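Local coordinates for protein transcription regulator (PDB 3CLK) that probably regulates transcription as a dimer, with a periplasmic-binding-protein-like core of the kind that senses small-molecule effectors in LacI-type repressors, at residues B[58-62]-B[83-89]. Residues are numbered along the deposited sequence; the frame is centred on the assembly and turned at random.
Sequences LLTAI and LLQSSDV
Leu-83 reaches across to Leu-58 and Ile-62 between two neighbouring helices of the N-terminal Rossmann-like subdomain, in a periplasmic-binding-protein-like fold. Helices 53-63 and 78-86 flank strand 68-72 in the chain and pack on the same face of the parallel sheet. Leu-83 CD1 comes to 3.8 Å from Leu-58 CB because chi1 (-179°) extends CG away from the backbone N, and the same methyl lies 4.2 Å from Ile-62 CD1. Leu-84 sits deeper: its CB meets Leu-58 CD1 at 4.2 Å, while its side chain also packs on Ile-69 and Leu-71 of the strand beneath. Ser-87 comes next; its OG turns back to donate to Leu-84 O at 2.8 Å, approaching 28° off the carbonyl plane. That bond holds OG in place, and CB and OG together meet the Ile-62 CD1 methyl by van der Waals contact. Asp-88, with positive phi, then swings the backbone around toward strand 91-94. This turn brings Val-89 back to the contact, its CG2 4.4 Å from Ile-62 CG2, and both residues rest on Ile-69. Ile-62 thus spans the seam from Leu-83 to Val-89, and its CD1 lies 3.4 Å from both CB and OG of Ser-87, the carbon pair closer than usual van der Waals contact.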
loop_
_atom_site.group_PDB
_atom_site.type_symbol
_atom_site.label_atom_id
_atom_site.label_comp_id
_atom_site.label_asym_id
_atom_site.label_seq_id
_atom_site.Cartn_x
_atom_site.Cartn_y
_atom_site.Cartn_z
ATOM N N LEU B 58 21.162 7.801 -2.496
ATOM C CA LEU B 58 21.772 8.778 -1.600
ATOM C C LEU B 58 22.283 9.974 -2.388
ATOM O O LEU B 58 21.996 11.119 -2.046
ATOM C CB LEU B 58 22.939 8.163 -0.818
ATOM C CG LEU B 58 22.660 7.168 0.311
ATOM C CD1 LEU B 58 21.673 7.777 1.302
ATOM C CD2 LEU B 58 22.118 5.876 -0.258
ATOM N N LEU B 59 23.041 9.711 -3.448
ATOM C CA LEU B 59 23.572 10.800 -4.254
ATOM C C LEU B 59 22.459 11.610 -4.893
ATOM O O LEU B 59 22.557 12.828 -4.991
ATOM C CB LEU B 59 24.526 10.276 -5.338
ATOM C CG LEU B 59 25.920 9.841 -4.865
ATOM C CD1 LEU B 59 26.804 9.589 -6.084
ATOM C CD2 LEU B 59 26.545 10.920 -3.988
ATOM N N THR B 60 21.393 10.944 -5.323
ATOM C CA THR B 60 20.283 11.656 -5.940
ATOM C C THR B 60 19.703 12.676 -4.967
ATOM O O THR B 60 19.220 13.729 -5.378
ATOM C CB THR B 60 19.153 10.699 -6.370
ATOM O OG1 THR B 60 19.647 9.773 -7.345
ATOM C CG2 THR B 60 17.992 11.490 -6.969
ATOM N N ALA B 61 19.759 12.361 -3.675
ATOM C CA ALA B 61 19.229 13.255 -2.646
ATOM C C ALA B 61 20.230 14.342 -2.258
ATOM O O ALA B 61 19.859 15.499 -2.046
ATOM C CB ALA B 61 18.836 12.449 -1.411
ATOM N N ILE B 62 21.497 13.959 -2.168
ATOM C CA ILE B 62 22.560 14.883 -1.795
ATOM C C ILE B 62 22.996 15.766 -2.962
ATOM O O ILE B 62 23.217 16.963 -2.788
ATOM C CB ILE B 62 23.784 14.111 -1.271
ATOM C CG1 ILE B 62 23.365 13.231 -0.093
ATOM C CG2 ILE B 62 24.879 15.085 -0.858
ATOM C CD1 ILE B 62 24.452 12.302 0.398
ATOM N N LEU B 83 29.039 7.085 3.486
ATOM C CA LEU B 83 28.795 8.032 2.414
ATOM C C LEU B 83 27.815 9.114 2.881
ATOM O O LEU B 83 28.091 10.306 2.757
ATOM C CB LEU B 83 28.246 7.296 1.192
ATOM C CG LEU B 83 27.931 8.095 -0.073
ATOM C CD1 LEU B 83 26.561 8.737 0.037
ATOM C CD2 LEU B 83 29.020 9.139 -0.302
ATOM N N LEU B 84 26.675 8.694 3.416
ATOM C CA LEU B 84 25.675 9.636 3.904
ATOM C C LEU B 84 26.233 10.432 5.078
ATOM O O LEU B 84 25.948 11.616 5.227
ATOM C CB LEU B 84 24.408 8.890 4.350
ATOM C CG LEU B 84 23.323 9.695 5.077
ATOM C CD1 LEU B 84 22.818 10.830 4.200
ATOM C CD2 LEU B 84 22.179 8.764 5.458
ATOM N N GLN B 85 27.032 9.778 5.911
ATOM C CA GLN B 85 27.608 10.441 7.069
ATOM C C GLN B 85 28.671 11.471 6.700
ATOM O O GLN B 85 28.924 12.402 7.461
ATOM C CB GLN B 85 28.191 9.407 8.033
ATOM C CG GLN B 85 27.140 8.518 8.688
ATOM C CD GLN B 85 27.645 7.846 9.951
ATOM O OE1 GLN B 85 26.937 7.055 10.577
ATOM N NE2 GLN B 85 28.872 8.168 10.338
ATOM N N SER B 86 29.280 11.314 5.528
ATOM C CA SER B 86 30.317 12.240 5.081
ATOM C C SER B 86 29.760 13.452 4.346
ATOM O O SER B 86 30.445 14.467 4.208
ATOM C CB SER B 86 31.311 11.522 4.167
ATOM O OG SER B 86 32.053 10.562 4.892
ATOM N N SER B 87 28.522 13.350 3.872
ATOM C CA SER B 87 27.910 14.456 3.142
ATOM C C SER B 87 27.552 15.642 4.040
ATOM O O SER B 87 27.217 16.717 3.548
ATOM C CB SER B 87 26.653 13.979 2.415
ATOM O OG SER B 87 25.634 13.630 3.338
ATOM N N ASP B 88 27.631 15.449 5.352
ATOM C CA ASP B 88 27.294 16.510 6.297
ATOM C C ASP B 88 25.854 16.983 6.173
ATOM O O ASP B 88 25.554 18.151 6.421
ATOM C CB ASP B 88 28.221 17.715 6.132
ATOM C CG ASP B 88 29.507 17.567 6.915
ATOM O OD1 ASP B 88 29.454 17.059 8.060
ATOM O OD2 ASP B 88 30.564 17.975 6.393
ATOM N N VAL B 89 24.969 16.081 5.774
ATOM C CA VAL B 89 23.557 16.405 5.643
ATOM C C VAL B 89 22.826 15.798 6.838
ATOM O O VAL B 89 22.972 14.611 7.120
ATOM C CB VAL B 89 22.952 15.811 4.352
ATOM C CG1 VAL B 89 21.463 16.115 4.290
ATOM C CG2 VAL B 89 23.657 16.387 3.124
#